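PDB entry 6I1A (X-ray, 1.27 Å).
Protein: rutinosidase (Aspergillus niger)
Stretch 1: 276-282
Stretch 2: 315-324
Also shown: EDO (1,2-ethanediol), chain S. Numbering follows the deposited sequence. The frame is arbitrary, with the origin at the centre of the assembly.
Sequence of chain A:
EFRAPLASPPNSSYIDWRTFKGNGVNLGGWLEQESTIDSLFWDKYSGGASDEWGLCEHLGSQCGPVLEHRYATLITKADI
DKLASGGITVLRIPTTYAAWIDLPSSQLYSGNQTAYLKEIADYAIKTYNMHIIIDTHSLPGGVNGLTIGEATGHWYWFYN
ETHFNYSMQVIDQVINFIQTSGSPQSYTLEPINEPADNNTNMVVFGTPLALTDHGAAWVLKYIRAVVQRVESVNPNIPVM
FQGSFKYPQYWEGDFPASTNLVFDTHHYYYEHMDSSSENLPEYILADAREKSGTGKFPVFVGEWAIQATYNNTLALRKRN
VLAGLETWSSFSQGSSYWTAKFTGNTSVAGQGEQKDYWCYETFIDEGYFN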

# COMPACT_ATOMS: atom_id res chain seq x y z
N SER A 276 -12.11 -4.62 -7.09
CA SER A 276 -13.37 -4.77 -7.84
C SER A 276 -14.47 -5.19 -6.88
O SER A 276 -14.19 -5.63 -5.75
CB SER A 276 -13.20 -5.84 -8.92
OG SER A 276 -12.99 -7.11 -8.32
N SER A 277 -15.74 -5.19 -7.33
CA SER A 277 -16.77 -5.78 -6.47
C SER A 277 -16.49 -7.27 -6.20
O SER A 277 -16.75 -7.76 -5.11
CB SER A 277 -18.14 -5.57 -6.96
OG SER A 277 -18.47 -4.19 -7.06
N GLU A 278 -15.98 -7.98 -7.22
CA GLU A 278 -15.75 -9.43 -7.08
C GLU A 278 -14.69 -9.70 -6.03
O GLU A 278 -14.86 -10.64 -5.25
CB GLU A 278 -15.33 -10.02 -8.43
CG GLU A 278 -15.13 -11.53 -8.38
CD GLU A 278 -16.41 -12.28 -7.99
OE1 GLU A 278 -17.44 -11.89 -8.52
OE2 GLU A 278 -16.39 -13.14 -7.06
N ASN A 279 -13.59 -8.94 -6.02
CA ASN A 279 -12.45 -9.25 -5.13
C ASN A 279 -12.48 -8.43 -3.84
O ASN A 279 -11.55 -8.59 -3.01
CB ASN A 279 -11.11 -9.09 -5.87
CG ASN A 279 -10.72 -7.69 -6.18
OD1 ASN A 279 -11.19 -6.74 -5.53
ND2 ASN A 279 -9.85 -7.51 -7.16
N LEU A 280 -13.52 -7.61 -3.65
CA LEU A 280 -13.51 -6.68 -2.49
C LEU A 280 -13.29 -7.44 -1.21
O LEU A 280 -12.59 -6.94 -0.32
CB LEU A 280 -14.81 -5.90 -2.45
CG LEU A 280 -14.73 -4.68 -1.53
CD1 LEU A 280 -13.98 -3.56 -2.20
CD2 LEU A 280 -16.10 -4.22 -1.09
N PRO A 281 -13.91 -8.61 -0.92
CA PRO A 281 -13.67 -9.26 0.37
C PRO A 281 -12.20 -9.59 0.65
O PRO A 281 -11.82 -9.69 1.83
CB PRO A 281 -14.58 -10.52 0.34
CG PRO A 281 -15.64 -10.13 -0.69
CD PRO A 281 -14.92 -9.31 -1.74
N GLU A 282 -11.41 -9.81 -0.40
CA GLU A 282 -9.96 -10.03 -0.27
C GLU A 282 -9.27 -8.78 0.25
O GLU A 282 -8.40 -8.89 1.15
CB GLU A 282 -9.35 -10.46 -1.61
CG GLU A 282 -9.87 -11.78 -2.09
CD GLU A 282 -9.56 -12.05 -3.56
OE1 GLU A 282 -8.63 -11.49 -4.09
OE2 GLU A 282 -10.39 -12.72 -4.20
N ALA A 315 -24.97 -6.27 -8.04
CA ALA A 315 -25.38 -7.60 -7.61
C ALA A 315 -24.62 -8.06 -6.35
O ALA A 315 -25.18 -8.89 -5.63
CB ALA A 315 -25.14 -8.58 -8.77
N LEU A 316 -23.40 -7.56 -6.13
CA LEU A 316 -22.56 -8.06 -5.03
C LEU A 316 -22.62 -7.12 -3.82
O LEU A 316 -21.86 -7.36 -2.94
CB LEU A 316 -21.13 -8.22 -5.54
CG LEU A 316 -20.89 -9.42 -6.47
CD1 LEU A 316 -19.50 -9.40 -7.06
CD2 LEU A 316 -21.14 -10.71 -5.73
N ARG A 317 -23.49 -6.16 -3.82
CA ARG A 317 -23.51 -5.17 -2.70
C ARG A 317 -23.85 -5.87 -1.41
O ARG A 317 -23.19 -5.64 -0.37
CB ARG A 317 -24.50 -4.04 -2.96
CG ARG A 317 -24.04 -3.09 -4.05
CD ARG A 317 -25.10 -2.03 -4.29
NE ARG A 317 -26.34 -2.61 -4.84
CZ ARG A 317 -27.49 -1.97 -4.91
NH1 ARG A 317 -27.61 -0.69 -4.54
NH2 ARG A 317 -28.53 -2.59 -5.43
N LYS A 318 -24.87 -6.74 -1.41
CA LYS A 318 -25.25 -7.42 -0.14
C LYS A 318 -24.09 -8.29 0.37
O LYS A 318 -23.74 -8.19 1.56
CB LYS A 318 -26.52 -8.25 -0.30
CG LYS A 318 -26.91 -9.08 0.92
CD LYS A 318 -28.25 -9.78 0.79
CE LYS A 318 -28.67 -10.49 2.05
NZ LYS A 318 -29.90 -11.29 1.86
N ARG A 319 -23.50 -9.09 -0.51
CA ARG A 319 -22.37 -9.98 -0.14
C ARG A 319 -21.22 -9.14 0.42
O ARG A 319 -20.64 -9.54 1.44
CB ARG A 319 -21.93 -10.79 -1.36
CG ARG A 319 -20.67 -11.61 -1.15
CD ARG A 319 -19.43 -10.88 -1.67
NE ARG A 319 -18.63 -11.75 -2.51
CZ ARG A 319 -17.76 -11.35 -3.42
NH1 ARG A 319 -17.56 -10.06 -3.63
NH2 ARG A 319 -17.09 -12.24 -4.12
N ASN A 320 -20.91 -8.01 -0.23
CA ASN A 320 -19.78 -7.12 0.16
C ASN A 320 -20.05 -6.44 1.51
O ASN A 320 -19.13 -6.39 2.33
CB ASN A 320 -19.42 -6.16 -0.97
CG ASN A 320 -18.67 -6.86 -2.09
OD1 ASN A 320 -18.04 -7.89 -1.86
ND2 ASN A 320 -18.73 -6.32 -3.29
N VAL A 321 -21.25 -5.89 1.71
CA VAL A 321 -21.54 -5.23 3.03
C VAL A 321 -21.46 -6.26 4.13
O VAL A 321 -20.83 -6.02 5.20
CB VAL A 321 -22.92 -4.54 3.06
CG1 VAL A 321 -23.24 -3.99 4.45
CG2 VAL A 321 -23.02 -3.47 2.06
N LEU A 322 -22.09 -7.44 3.95
CA LEU A 322 -22.06 -8.46 5.00
C LEU A 322 -20.65 -8.98 5.25
O LEU A 322 -20.28 -9.22 6.42
CB LEU A 322 -23.03 -9.59 4.65
CG LEU A 322 -24.51 -9.19 4.63
CD1 LEU A 322 -25.34 -10.41 4.25
CD2 LEU A 322 -24.98 -8.65 5.94
N ALA A 323 -19.85 -9.14 4.19
CA ALA A 323 -18.45 -9.59 4.34
C ALA A 323 -17.68 -8.59 5.22
O ALA A 323 -16.91 -8.95 6.11
CB ALA A 323 -17.78 -9.80 3.00
N GLY A 324 -17.84 -7.32 4.92
CA GLY A 324 -17.13 -6.31 5.70
C GLY A 324 -17.60 -6.30 7.12
O GLY A 324 -16.78 -6.29 8.07
C1 EDO S . -6.12 -7.94 -1.98
O1 EDO S . -5.06 -8.20 -1.07
C2 EDO S . -6.02 -8.74 -3.20
O2 EDO S . -6.43 -10.05 -3.06

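The first stretch is a turn that leads into a helix at Leu280, and the second is helical from Arg317 through Gly324, with Leu316 at the N-cap position. The two stretches lie closest at two points, with CA–CA distances of 6.4 Å for Ser277 and Leu316 and 6.2 Å for Pro281 and Ala323, so both advance in the same sense across the contact. The turn is braced internally by reciprocal bonds, Ser276 N to Asn279 OD1 (2.8 Å) and Asn279 N to Ser276 OG (3.0 Å).

Polar side chains of the second stretch reach for backbone carbonyls of the turn. Asn320 ND2 donates to Ser277 O at 3.1 Å with good geometry, whereas Arg319 NH1 makes only a weak bond to the same oxygen at 2.9 Å. The Arg319 guanidinium also grips Glu278 O through NH1 (3.2 Å) and NH2 (3.0 Å), and its NH2 forms a salt bridge with Glu278 OE2 at 3.2 Å. Arg319 NH1 further donates to Asn320 OD1 (2.8 Å), holding the two side chains together.

Both carbonyls lie near the guanidinium plane, leaving one face to Pro281, whose CD is 3.3 Å from Arg319 NH1. Pro281 CB meets Ala323 CB at 4.2 Å in an apolar contact; Leu316 CD1 packs against the Ser277 backbone, 3.7 Å from Ser277 O, and Leu280 CD2 lies 3.8 Å from Asn320 CG.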